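Local atomic coordinates of penicillin-binding protein 2B (Streptococcus pneumoniae, PDB entry 2WAD), a protein that probably forms the peptide cross-links between adjacent glycan strands of peptidoglycan in the elongasome, and binds penicillin. Residues S50-T55 with I285-H290; K304-K309 with I550-D555; K389-S394 with S480-Y485; I413-S418 with P462-G467. All coordinates share one frame; numbering follows the deposited sequence.

Contact 1: S50-T55 with I285-H290; sequences SQTKVT and IHLDKH. Unlike the reference sequence in segment 50-55: Val54 (reference Ile). Unlike the reference sequence in segment 285-290: His290 (reference Tyr). With ZN (zinc ion), chain D.
Thr52 and Ile285 face each other as a hydrogen-bonded antiparallel pair: Thr52 N gives its hydrogen to Ile285 O at 3.0 Å, and Ile285 N returns the bond to Thr52 O. A third backbone bond, Leu287 N to Ser50 O at 3.1 Å, carries the pairing one step further. Between them sits the non-hydrogen-bonded pair Gln51 and His286, where Gln51 CA makes a CA-H...O contact of 3.2 Å with Ile285 O.

The apolar contacts lie on the face of Thr52 and Ile285. With Thr52 OG1 anti to the backbone N (chi1 163°), the methyl CG2 falls between the backbone N and the carbonyl carbon, and meets Leu287 CD1 at 4.0 Å. Threonine suits the strand because its beta branch favours extended backbone and offers a methyl to such a neighbour. Leu287 CD1 also lies 3.8 Å from Ser50 CB. On the other face, His286 CD2 approaches Gln51 CB.

Polar links continue past the pairing. One water joins Ser50 OG to Asp288 O, and Asp288 OD2 binds zinc at 1.9 Å together with His290 ND1; Asp292 completes the protein ligands.

Strand 51-55 is an outer strand of a three-stranded antiparallel sheet, with 282-287 in the middle and 293-298 beyond it, while Phe187 packs on Thr52, Ile285 and Leu287.

Contact 2: K304-K309 with I550-D555; sequences KGKNIK and IYDNND. Unlike the reference sequence in segment 304-309: Lys306 (reference Asn). Unlike the reference sequence in segment 550-555: Asp552 (reference Gly).
Asn307 and Tyr551 form a hydrogen-bonded antiparallel pair between strands whose short axes run at 134°, with Asn307 N to Tyr551 O at 2.9 Å and Tyr551 N to Asn307 O at 2.7 Å, both nearly straight at the hydrogen. Next to it, Ile308 and Ile550 make a non-hydrogen-bonded pair, and their branches CG2 and CG1 meet at 4.2 Å; beta-branched isoleucine suits an extended strand and gives that face apolar bulk.

Tyr551 holds CG anti to its own carbonyl carbon (chi1 -68°), and its ring lies against the aliphatic part of Lys309, which crosses it obliquely: Lys309 CB is 3.6 Å from Tyr551 CE2. A long lysine serves here by its methylenes, while the phenol oxygen is hydrogen-bonded to Glu548.

Strands 307-310 and 547-553 are the two inner members of a mixed four-stranded sheet, flanked by 63-64 and 559-565; the pairing joins residues about 240 apart in sequence, the later strand within the region assigned to the transpeptidase domain.

Toward the end of strand 550-553 the contact turns polar. Lys306 and Asp552 lie side by side, pointing the same way, and NZ reaches OD1 at 3.1 Å as a salt bridge, on the syn side and 31° out of the carboxylate plane. The methylenes of Lys304 cross the Asn553 amide group at about a right angle, before the ammonium ends at Glu62 and Gly557 O.

Contact 3: K389-S394 with S480-Y485; sequences KAATIS and STFGEY
Ser394 OG is held by two hydrogen bonds: it accepts one from Tyr485 OH at 2.8 Å and donates its own to Ala390 O, also at 2.8 Å, one turn back. This is helix packing inside the transpeptidase domain, which belongs to the beta-lactamase clan. Helix 389-398 carries Lys389, hydrogen-bonded to Ser386, the probable acyl-ester serine, with which it would form an SxxK motif; helix 471-484 crosses helix 389-398 at 124° between short axes 8.9 Å apart.

Ser394 N and Ser394 OG reach Ala390 O from opposite faces of its plane. The hydroxyl can do this because it sits anti to the carbonyl carbon and beside the backbone N (chi1 -62°), a small polar side chain whose buried oxygen is satisfied by its own helix and by the tyrosine.

Alanine suits the nearest approach of the helices, as its small methyl lets two aromatic rings come close. Ala391 CB lies near the plane of the Phe482 ring, at its edge, 3.5 Å from CD1, and 3.8 Å from Tyr485 CD2. The Tyr485 ring in turn meets Tyr531 edge-to-face.

Thr481 puts its methyl into the interface and turns OG1 to Glu398, Ser395 and Lys477; CG2 is 3.5 Å from Ala391 O. Thr392 OG1, bonded to Ala516 O, lies in the plane of the Phe482 ring at its edge, 3.5 Å from CZ.

Contact 4: I413-S418 with P462-G467; sequences IVFQGS and PNMFVG
Two loops of the transpeptidase domain meet here at the protein surface, one between strands 408-410 and 432-434, the other between helices 445-455 and 471-484. Their backbones exchange two hydrogen bonds, Asn463 N to Val414 O at 2.8 Å and Gln416 N to Met464 O at 3.0 Å.

Gln416 adds a third through its side chain. With CG anti to its carbonyl carbon, a chi1 of -61° places Gln416 CG over the centre of the Phe465 ring, 3.3 Å from the centroid, a CH-pi contact. The bend at chi2 carries the amide on toward Asn463, and NE2 gives a nearly straight bond of 2.7 Å to Asn463 O, which lies in the amide plane. The amide is also stacked with the Phe465 ring, their planes 25° apart. Glutamine suits the place by joining an aliphatic stem that packs on the ring to a polar end that donates.

The side chain of Phe415 sets out away from the other loop at CB and is buried. Its CD1 nonetheless touches Val466 CG2 at 3.5 Å, and Met464 runs beside it, pointing the same way, with SD at the ring edge, 5.3 Å from the centroid, a Met-aromatic contact. Phe509 meets the Phe415 ring edge-to-face, and Leu453 of helix 445-455 packs on both Met464 and Val466.

Gly417, with its positive phi of 92°, takes the third position of the turn from Phe415 to Ser418, a place where glycine is common in type II beta turns.

Along the chain contact 1 closes before contact 2 opens, and contact 2 encloses contact 3, which in turn encloses contact 4. Contacts 1 and 2 lie on the same side of the chain's centre, their centres about 34 Å apart, in separate small sheets. Contacts 3 and 4, with centres about 24 Å apart, both belong to the transpeptidase domain and share helix 445-455 as a neighbour: it packs on Thr392 and Ile393 in one and on Met464 and Val466 in the other. Contacts 1 and 4 are about 83 Å apart between centres, reflecting an elongated molecule in which contact 2 pairs strand 307-310, beside strand 63-64, with strand 547-553 of the later transpeptidase region.

Contact 1: S50-T55 with I285-H290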
loop_
_atom_site.group_PDB
_atom_site.type_symbol
_atom_site.label_atom_id
_atom_site.label_comp_id
_atom_site.label_asym_id
_atom_site.label_seq_id
_atom_site.Cartn_x
_atom_site.Cartn_y
_atom_site.Cartn_z
ATOM N N SER A 50 -17.474 31.957 -31.476
ATOM C CA SER A 50 -17.604 31.038 -30.309
ATOM C C SER A 50 -16.710 29.815 -30.463
ATOM O O SER A 50 -16.451 29.351 -31.578
ATOM C CB SER A 50 -19.050 30.570 -30.133
ATOM O OG SER A 50 -19.835 31.528 -29.441
ATOM N N GLN A 51 -16.260 29.298 -29.325
ATOM C CA GLN A 51 -15.480 28.079 -29.298
ATOM C C GLN A 51 -15.720 27.366 -27.974
ATOM O O GLN A 51 -15.638 27.956 -26.897
ATOM C CB GLN A 51 -13.996 28.377 -29.531
ATOM C CG GLN A 51 -13.166 28.663 -28.281
ATOM C CD GLN A 51 -13.384 30.053 -27.698
ATOM O OE1 GLN A 51 -14.203 30.834 -28.198
ATOM N NE2 GLN A 51 -12.647 30.366 -26.631
ATOM N N THR A 52 -16.053 26.086 -28.058
ATOM C CA THR A 52 -16.235 25.292 -26.859
ATOM C C THR A 52 -15.175 24.191 -26.864
ATOM O O THR A 52 -15.065 23.415 -27.815
ATOM C CB THR A 52 -17.686 24.764 -26.753
ATOM O OG1 THR A 52 -17.758 23.678 -25.819
ATOM C CG2 THR A 52 -18.188 24.301 -28.104
ATOM N N LYS A 53 -14.353 24.156 -25.821
ATOM C CA LYS A 53 -13.261 23.191 -25.783
ATOM C C LYS A 53 -13.664 21.899 -25.080
ATOM O O LYS A 53 -14.356 21.923 -24.063
ATOM C CB LYS A 53 -11.992 23.796 -25.176
ATOM C CG LYS A 53 -11.921 23.761 -23.656
ATOM C CD LYS A 53 -10.604 24.354 -23.175
ATOM C CE LYS A 53 -10.351 24.027 -21.707
ATOM N NZ LYS A 53 -8.890 23.966 -21.414
ATOM N N VAL A 54 -13.245 20.771 -25.644
ATOM C CA VAL A 54 -13.572 19.489 -25.046
ATOM C C VAL A 54 -12.381 18.562 -24.843
ATOM O O VAL A 54 -11.459 18.519 -25.661
ATOM C CB VAL A 54 -14.700 18.773 -25.791
ATOM C CG1 VAL A 54 -16.046 19.190 -25.217
ATOM C CG2 VAL A 54 -14.615 19.064 -27.269
ATOM N N THR A 55 -12.434 17.827 -23.735
ATOM C CA THR A 55 -11.355 16.950 -23.286
ATOM C C THR A 55 -11.812 15.491 -23.299
ATOM O O THR A 55 -12.812 15.129 -22.675
ATOM C CB THR A 55 -10.901 17.359 -21.865
ATOM O OG1 THR A 55 -10.409 18.705 -21.902
ATOM C CG2 THR A 55 -9.794 16.471 -21.359
ATOM N N ILE A 285 -14.020 23.318 -30.578
ATOM C CA ILE A 285 -15.049 23.254 -31.598
ATOM C C ILE A 285 -15.507 24.687 -31.888
ATOM O O ILE A 285 -15.888 25.433 -30.980
ATOM C CB ILE A 285 -16.224 22.335 -31.183
ATOM C CG1 ILE A 285 -15.796 20.865 -31.204
ATOM C CG2 ILE A 285 -17.393 22.459 -32.154
ATOM C CD1 ILE A 285 -15.093 20.428 -29.966
ATOM N N HIS A 286 -15.427 25.071 -33.157
ATOM C CA HIS A 286 -15.765 26.430 -33.567
ATOM C C HIS A 286 -17.202 26.481 -34.072
ATOM O O HIS A 286 -17.615 25.618 -34.846
ATOM C CB HIS A 286 -14.768 26.946 -34.612
ATOM C CG HIS A 286 -13.416 27.254 -34.044
ATOM N ND1 HIS A 286 -12.402 26.322 -33.992
ATOM C CD2 HIS A 286 -12.929 28.372 -33.455
ATOM C CE1 HIS A 286 -11.344 26.853 -33.405
ATOM N NE2 HIS A 286 -11.638 28.097 -33.071
ATOM N N LEU A 287 -17.953 27.484 -33.615
ATOM C CA LEU A 287 -19.386 27.594 -33.883
ATOM C C LEU A 287 -19.659 28.805 -34.756
ATOM O O LEU A 287 -18.917 29.786 -34.669
ATOM C CB LEU A 287 -20.158 27.728 -32.565
ATOM C CG LEU A 287 -19.722 26.740 -31.472
ATOM C CD1 LEU A 287 -20.370 27.003 -30.120
ATOM C CD2 LEU A 287 -19.956 25.296 -31.892
ATOM N N ASP A 288 -20.705 28.722 -35.584
ATOM C CA ASP A 288 -21.204 29.855 -36.352
ATOM C C ASP A 288 -22.010 30.797 -35.453
ATOM O O ASP A 288 -22.077 30.599 -34.248
ATOM C CB ASP A 288 -21.960 29.421 -37.631
ATOM C CG ASP A 288 -23.371 28.885 -37.371
ATOM O OD1 ASP A 288 -23.758 28.731 -36.191
ATOM O OD2 ASP A 288 -24.105 28.603 -38.353
ATOM N N LYS A 289 -22.616 31.825 -36.035
ATOM C CA LYS A 289 -23.285 32.849 -35.239
ATOM C C LYS A 289 -24.523 32.340 -34.506
ATOM O O LYS A 289 -24.990 32.966 -33.555
ATOM C CB LYS A 289 -23.682 34.023 -36.128
ATOM C CG LYS A 289 -25.004 33.809 -36.839
ATOM C CD LYS A 289 -25.060 34.584 -38.127
ATOM C CE LYS A 289 -24.167 33.938 -39.163
ATOM N NZ LYS A 289 -24.703 34.257 -40.510
ATOM N N HIS A 290 -25.072 31.220 -34.968
ATOM C CA HIS A 290 -26.232 30.621 -34.325
ATOM C C HIS A 290 -25.779 29.618 -33.275
ATOM O O HIS A 290 -26.585 29.124 -32.491
ATOM C CB HIS A 290 -27.128 29.927 -35.352
ATOM C CG HIS A 290 -27.313 30.704 -36.616
ATOM N ND1 HIS A 290 -26.939 30.216 -37.849
ATOM C CD2 HIS A 290 -27.832 31.936 -36.841
ATOM C CE1 HIS A 290 -27.217 31.111 -38.779
ATOM N NE2 HIS A 290 -27.754 32.167 -38.192
HETATM ZN ZN ZN D . -25.960 28.178 -38.024
HETATM O O HOH W 1 -21.555 31.819 -31.671
#

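Contact 2: K304-K309 with I550-D555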
loop_
_atom_site.group_PDB
_atom_site.type_symbol
_atom_site.label_atom_id
_atom_site.label_comp_id
_atom_site.label_asym_id
_atom_site.label_seq_id
_atom_site.Cartn_x
_atom_site.Cartn_y
_atom_site.Cartn_z
ATOM N N LYS A 304 -1.069 7.551 -24.324
ATOM C CA LYS A 304 -1.028 6.573 -23.254
ATOM C C LYS A 304 -0.264 7.116 -22.042
ATOM O O LYS A 304 0.787 7.747 -22.180
ATOM C CB LYS A 304 -0.377 5.285 -23.777
ATOM C CG LYS A 304 -0.289 4.150 -22.767
ATOM C CD LYS A 304 0.038 2.840 -23.471
ATOM C CE LYS A 304 0.165 1.697 -22.473
ATOM N NZ LYS A 304 -0.232 0.405 -23.077
ATOM N N GLY A 305 -0.814 6.897 -20.854
ATOM C CA GLY A 305 -0.073 7.204 -19.636
ATOM C C GLY A 305 1.303 6.559 -19.609
ATOM O O GLY A 305 1.610 5.695 -20.446
ATOM N N LYS A 306 2.140 7.001 -18.668
ATOM C CA LYS A 306 3.481 6.445 -18.552
ATOM C C LYS A 306 3.403 5.190 -17.698
ATOM O O LYS A 306 2.358 4.910 -17.103
ATOM C CB LYS A 306 4.495 7.442 -17.978
ATOM C CG LYS A 306 4.691 8.740 -18.793
ATOM C CD LYS A 306 4.670 8.487 -20.297
ATOM C CE LYS A 306 4.620 9.769 -21.112
ATOM N NZ LYS A 306 4.407 9.499 -22.572
ATOM N N ASN A 307 4.502 4.441 -17.663
ATOM C CA ASN A 307 4.546 3.146 -16.996
ATOM C C ASN A 307 5.454 3.253 -15.780
ATOM O O ASN A 307 6.372 4.079 -15.773
ATOM C CB ASN A 307 5.079 2.062 -17.948
ATOM C CG ASN A 307 4.377 2.068 -19.298
ATOM O OD1 ASN A 307 4.965 2.461 -20.303
ATOM N ND2 ASN A 307 3.118 1.636 -19.325
ATOM N N ILE A 308 5.183 2.438 -14.761
ATOM C CA ILE A 308 6.102 2.291 -13.646
ATOM C C ILE A 308 6.644 0.866 -13.662
ATOM O O ILE A 308 5.906 -0.077 -13.972
ATOM C CB ILE A 308 5.424 2.572 -12.280
ATOM C CG1 ILE A 308 4.174 1.707 -12.114
ATOM C CG2 ILE A 308 5.062 4.050 -12.165
ATOM C CD1 ILE A 308 3.558 1.707 -10.715
ATOM N N LYS A 309 7.930 0.735 -13.339
ATOM C CA LYS A 309 8.587 -0.554 -13.148
ATOM C C LYS A 309 8.925 -0.726 -11.670
ATOM O O LYS A 309 9.573 0.127 -11.063
ATOM C CB LYS A 309 9.844 -0.639 -14.022
ATOM C CG LYS A 309 10.679 -1.916 -13.872
ATOM C CD LYS A 309 11.621 -2.137 -15.074
ATOM C CE LYS A 309 13.024 -1.572 -14.832
ATOM N NZ LYS A 309 14.109 -2.209 -15.642
ATOM N N ILE A 550 9.932 5.590 -13.556
ATOM C CA ILE A 550 8.830 5.832 -14.482
ATOM C C ILE A 550 9.385 5.708 -15.887
ATOM O O ILE A 550 10.437 6.270 -16.173
ATOM C CB ILE A 550 8.213 7.222 -14.287
ATOM C CG1 ILE A 550 7.586 7.328 -12.887
ATOM C CG2 ILE A 550 7.217 7.516 -15.393
ATOM C CD1 ILE A 550 8.313 8.280 -11.969
ATOM N N TYR A 551 8.678 4.989 -16.755
ATOM C CA TYR A 551 9.165 4.704 -18.099
ATOM C C TYR A 551 8.186 5.173 -19.159
ATOM O O TYR A 551 6.981 5.250 -18.906
ATOM C CB TYR A 551 9.398 3.200 -18.257
ATOM C CG TYR A 551 10.553 2.709 -17.420
ATOM C CD1 TYR A 551 11.716 2.243 -18.018
ATOM C CD2 TYR A 551 10.495 2.741 -16.030
ATOM C CE1 TYR A 551 12.783 1.801 -17.260
ATOM C CE2 TYR A 551 11.566 2.316 -15.260
ATOM C CZ TYR A 551 12.701 1.849 -15.890
ATOM O OH TYR A 551 13.773 1.438 -15.161
ATOM N N ASP A 552 8.720 5.475 -20.340
ATOM C CA ASP A 552 7.919 5.850 -21.493
ATOM C C ASP A 552 7.362 4.597 -22.144
ATOM O O ASP A 552 7.781 3.481 -21.811
ATOM C CB ASP A 552 8.787 6.582 -22.512
ATOM C CG ASP A 552 7.985 7.505 -23.396
ATOM O OD1 ASP A 552 6.741 7.574 -23.246
ATOM O OD2 ASP A 552 8.612 8.167 -24.245
ATOM N N ASN A 553 6.404 4.800 -23.046
ATOM C CA ASN A 553 5.882 3.755 -23.921
ATOM C C ASN A 553 6.725 3.623 -25.179
ATOM O O ASN A 553 7.216 4.622 -25.702
ATOM C CB ASN A 553 4.436 4.056 -24.314
ATOM C CG ASN A 553 3.476 3.864 -23.160
ATOM O OD1 ASN A 553 2.722 4.767 -22.801
ATOM N ND2 ASN A 553 3.505 2.684 -22.566
ATOM N N ASN A 554 6.899 2.395 -25.654
ATOM C CA ASN A 554 7.608 2.147 -26.910
ATOM C C ASN A 554 6.648 2.175 -28.091
ATOM O O ASN A 554 5.470 2.481 -27.910
ATOM C CB ASN A 554 8.440 0.853 -26.852
ATOM C CG ASN A 554 7.598 -0.411 -26.677
ATOM O OD1 ASN A 554 6.395 -0.438 -26.939
ATOM N ND2 ASN A 554 8.252 -1.482 -26.247
ATOM N N ASP A 555 7.156 1.875 -29.286
ATOM C CA ASP A 555 6.351 1.795 -30.506
ATOM C C ASP A 555 5.030 1.071 -30.320
ATOM O O ASP A 555 3.969 1.594 -30.651
ATOM C CB ASP A 555 7.105 1.004 -31.577
ATOM C CG ASP A 555 8.112 1.845 -32.328
ATOM O OD1 ASP A 555 7.760 2.979 -32.720
ATOM O OD2 ASP A 555 9.246 1.353 -32.523
#

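Contact 3: K389-S394 with S480-Y485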
loop_
_atom_site.group_PDB
_atom_site.type_symbol
_atom_site.label_atom_id
_atom_site.label_comp_id
_atom_site.label_asym_id
_atom_site.label_seq_id
_atom_site.Cartn_x
_atom_site.Cartn_y
_atom_site.Cartn_z
ATOM N N LYS A 389 16.431 -4.509 20.641
ATOM C CA LYS A 389 17.329 -4.129 21.713
ATOM C C LYS A 389 18.412 -3.116 21.333
ATOM O O LYS A 389 18.862 -2.322 22.163
ATOM C CB LYS A 389 17.874 -5.375 22.417
ATOM C CG LYS A 389 16.808 -6.037 23.268
ATOM C CD LYS A 389 17.273 -7.347 23.898
ATOM C CE LYS A 389 16.150 -7.905 24.765
ATOM N NZ LYS A 389 16.387 -9.233 25.409
ATOM N N ALA A 390 18.811 -3.117 20.068
ATOM C CA ALA A 390 19.767 -2.138 19.556
ATOM C C ALA A 390 19.230 -0.703 19.553
ATOM O O ALA A 390 20.009 0.260 19.676
ATOM C CB ALA A 390 20.186 -2.507 18.166
ATOM N N ALA A 391 17.914 -0.544 19.408
ATOM C CA ALA A 391 17.346 0.802 19.438
ATOM C C ALA A 391 17.325 1.325 20.877
ATOM O O ALA A 391 17.546 2.515 21.112
ATOM C CB ALA A 391 15.950 0.862 18.776
ATOM N N THR A 392 17.080 0.449 21.845
ATOM C CA THR A 392 17.090 0.862 23.257
ATOM C C THR A 392 18.454 1.298 23.755
ATOM O O THR A 392 18.554 2.276 24.496
ATOM C CB THR A 392 16.626 -0.265 24.185
ATOM O OG1 THR A 392 15.375 -0.772 23.699
ATOM C CG2 THR A 392 16.450 0.271 25.587
ATOM N N ILE A 393 19.491 0.545 23.385
ATOM C CA ILE A 393 20.855 0.971 23.630
ATOM C C ILE A 393 21.130 2.320 22.968
ATOM O O ILE A 393 21.790 3.184 23.546
ATOM C CB ILE A 393 21.881 -0.105 23.192
ATOM C CG1 ILE A 393 21.633 -1.411 23.954
ATOM C CG2 ILE A 393 23.306 0.298 23.550
ATOM C CD1 ILE A 393 22.450 -2.616 23.443
ATOM N N SER A 394 20.672 2.510 21.736
ATOM C CA SER A 394 20.891 3.799 21.083
ATOM C C SER A 394 20.317 4.936 21.956
ATOM O O SER A 394 20.937 5.979 22.145
ATOM C CB SER A 394 20.233 3.827 19.706
ATOM O OG SER A 394 20.783 2.856 18.831
ATOM N N SER A 480 10.945 8.113 20.933
ATOM C CA SER A 480 11.557 8.996 19.944
ATOM C C SER A 480 12.742 8.340 19.257
ATOM O O SER A 480 12.866 8.381 18.020
ATOM C CB SER A 480 11.893 10.371 20.555
ATOM O OG SER A 480 12.887 11.051 19.808
ATOM N N THR A 481 13.637 7.749 20.042
ATOM C CA THR A 481 14.665 6.904 19.423
ATOM C C THR A 481 14.092 5.786 18.553
ATOM O O THR A 481 14.528 5.599 17.427
ATOM C CB THR A 481 15.595 6.267 20.469
ATOM O OG1 THR A 481 16.030 7.286 21.378
ATOM C CG2 THR A 481 16.800 5.634 19.766
ATOM N N PHE A 482 13.163 4.992 19.083
ATOM C CA PHE A 482 12.470 3.984 18.272
ATOM C C PHE A 482 11.970 4.545 16.926
ATOM O O PHE A 482 12.251 3.967 15.869
ATOM C CB PHE A 482 11.304 3.390 19.072
ATOM C CG PHE A 482 11.726 2.462 20.201
ATOM C CD1 PHE A 482 12.999 1.917 20.253
ATOM C CD2 PHE A 482 10.837 2.118 21.203
ATOM C CE1 PHE A 482 13.382 1.064 21.287
ATOM C CE2 PHE A 482 11.201 1.231 22.221
ATOM C CZ PHE A 482 12.487 0.710 22.281
ATOM N N GLY A 483 11.261 5.676 16.957
ATOM C CA GLY A 483 10.838 6.388 15.751
ATOM C C GLY A 483 11.952 6.759 14.782
ATOM O O GLY A 483 11.751 6.737 13.562
ATOM N N GLU A 484 13.150 7.050 15.292
ATOM C CA GLU A 484 14.304 7.281 14.412
ATOM C C GLU A 484 14.653 6.088 13.517
ATOM O O GLU A 484 15.352 6.241 12.508
ATOM C CB GLU A 484 15.545 7.644 15.223
ATOM C CG GLU A 484 15.499 9.024 15.875
ATOM C CD GLU A 484 16.820 9.319 16.565
ATOM O OE1 GLU A 484 17.016 8.872 17.704
ATOM O OE2 GLU A 484 17.685 9.976 15.965
ATOM N N TYR A 485 14.181 4.903 13.900
ATOM C CA TYR A 485 14.503 3.683 13.171
ATOM C C TYR A 485 13.276 3.196 12.446
ATOM O O TYR A 485 13.294 2.143 11.766
ATOM C CB TYR A 485 14.991 2.597 14.108
ATOM C CG TYR A 485 16.423 2.722 14.571
ATOM C CD1 TYR A 485 17.471 2.230 13.811
ATOM C CD2 TYR A 485 16.715 3.213 15.845
ATOM C CE1 TYR A 485 18.804 2.321 14.277
ATOM C CE2 TYR A 485 18.014 3.275 16.320
ATOM C CZ TYR A 485 19.062 2.825 15.541
ATOM O OH TYR A 485 20.368 2.913 16.023
#

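Contact 4: I413-S418 with P462-G467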
loop_
_atom_site.group_PDB
_atom_site.type_symbol
_atom_site.label_atom_id
_atom_site.label_comp_id
_atom_site.label_asym_id
_atom_site.label_seq_id
_atom_site.Cartn_x
_atom_site.Cartn_y
_atom_site.Cartn_z
ATOM N N ILE A 413 16.390 -8.079 37.644
ATOM C CA ILE A 413 16.103 -6.696 37.947
ATOM C C ILE A 413 14.879 -6.734 38.831
ATOM O O ILE A 413 13.856 -7.270 38.435
ATOM C CB ILE A 413 15.746 -5.882 36.691
ATOM C CG1 ILE A 413 16.881 -5.894 35.657
ATOM C CG2 ILE A 413 15.212 -4.505 37.072
ATOM C CD1 ILE A 413 18.257 -5.612 36.191
ATOM N N VAL A 414 15.004 -6.191 40.035
ATOM C CA VAL A 414 13.943 -6.298 41.031
ATOM C C VAL A 414 13.506 -4.919 41.517
ATOM O O VAL A 414 14.252 -4.249 42.235
ATOM C CB VAL A 414 14.388 -7.163 42.250
ATOM C CG1 VAL A 414 13.194 -7.367 43.182
ATOM C CG2 VAL A 414 14.895 -8.521 41.778
ATOM N N PHE A 415 12.319 -4.498 41.101
ATOM C CA PHE A 415 11.754 -3.214 41.503
ATOM C C PHE A 415 10.581 -3.542 42.427
ATOM O O PHE A 415 9.885 -4.528 42.176
ATOM C CB PHE A 415 11.129 -2.486 40.294
ATOM C CG PHE A 415 12.081 -2.173 39.162
ATOM C CD1 PHE A 415 13.181 -1.341 39.348
ATOM C CD2 PHE A 415 11.834 -2.679 37.890
ATOM C CE1 PHE A 415 14.051 -1.038 38.296
ATOM C CE2 PHE A 415 12.682 -2.376 36.829
ATOM C CZ PHE A 415 13.787 -1.544 37.017
ATOM N N GLN A 416 10.343 -2.706 43.443
ATOM C CA GLN A 416 9.112 -2.766 44.241
ATOM C C GLN A 416 7.893 -2.728 43.329
ATOM O O GLN A 416 7.804 -1.885 42.440
ATOM C CB GLN A 416 9.000 -1.582 45.219
ATOM C CG GLN A 416 10.129 -1.516 46.235
ATOM C CD GLN A 416 10.156 -2.734 47.141
ATOM O OE1 GLN A 416 9.103 -3.300 47.438
ATOM N NE2 GLN A 416 11.353 -3.143 47.586
ATOM N N GLY A 417 6.948 -3.629 43.547
ATOM C CA GLY A 417 5.708 -3.576 42.800
ATOM C C GLY A 417 5.658 -4.395 41.518
ATOM O O GLY A 417 4.624 -4.396 40.852
ATOM N N SER A 418 6.742 -5.077 41.142
ATOM C CA SER A 418 6.683 -5.986 39.993
ATOM C C SER A 418 7.546 -7.239 40.121
ATOM O O SER A 418 8.511 -7.264 40.895
ATOM C CB SER A 418 6.924 -5.257 38.666
ATOM O OG SER A 418 8.037 -4.382 38.730
ATOM N N PRO A 462 18.874 -3.129 43.726
ATOM C CA PRO A 462 17.847 -4.124 44.004
ATOM C C PRO A 462 16.803 -3.595 44.988
ATOM O O PRO A 462 17.159 -2.886 45.929
ATOM C CB PRO A 462 18.634 -5.293 44.618
ATOM C CG PRO A 462 20.032 -5.147 44.114
ATOM C CD PRO A 462 20.242 -3.634 43.978
ATOM N N ASN A 463 15.532 -3.917 44.749
ATOM C CA ASN A 463 14.453 -3.666 45.694
ATOM C C ASN A 463 14.147 -2.174 45.834
ATOM O O ASN A 463 13.466 -1.753 46.767
ATOM C CB ASN A 463 14.759 -4.274 47.081
ATOM C CG ASN A 463 15.334 -5.689 47.010
ATOM O OD1 ASN A 463 14.996 -6.485 46.133
ATOM N ND2 ASN A 463 16.231 -5.994 47.929
ATOM N N MET A 464 14.652 -1.367 44.913
ATOM C CA MET A 464 14.330 0.054 44.907
ATOM C C MET A 464 12.847 0.311 44.615
ATOM O O MET A 464 12.222 -0.429 43.843
ATOM C CB MET A 464 15.198 0.769 43.867
ATOM C CG MET A 464 14.924 0.303 42.422
ATOM S SD MET A 464 15.962 1.137 41.195
ATOM C CE MET A 464 15.854 2.861 41.698
ATOM N N PHE A 465 12.304 1.343 45.266
ATOM C CA PHE A 465 10.986 1.911 44.966
ATOM C C PHE A 465 11.259 2.918 43.844
ATOM O O PHE A 465 12.120 3.803 43.977
ATOM C CB PHE A 465 10.389 2.665 46.174
ATOM C CG PHE A 465 9.775 1.774 47.233
ATOM C CD1 PHE A 465 8.470 1.330 47.112
ATOM C CD2 PHE A 465 10.508 1.383 48.351
ATOM C CE1 PHE A 465 7.913 0.495 48.059
ATOM C CE2 PHE A 465 9.964 0.550 49.308
ATOM C CZ PHE A 465 8.664 0.118 49.171
ATOM N N VAL A 466 10.567 2.777 42.720
ATOM C CA VAL A 466 10.854 3.667 41.601
ATOM C C VAL A 466 9.988 4.927 41.574
ATOM O O VAL A 466 8.758 4.852 41.624
ATOM C CB VAL A 466 10.878 2.943 40.228
ATOM C CG1 VAL A 466 11.353 3.908 39.145
ATOM C CG2 VAL A 466 11.811 1.735 40.264
ATOM N N GLY A 467 10.647 6.083 41.518
ATOM C CA GLY A 467 9.964 7.377 41.357
ATOM C C GLY A 467 9.493 7.655 39.936
ATOM O O GLY A 467 10.276 7.535 38.986
HETATM O O HOH W 2 9.163 0.849 42.062
#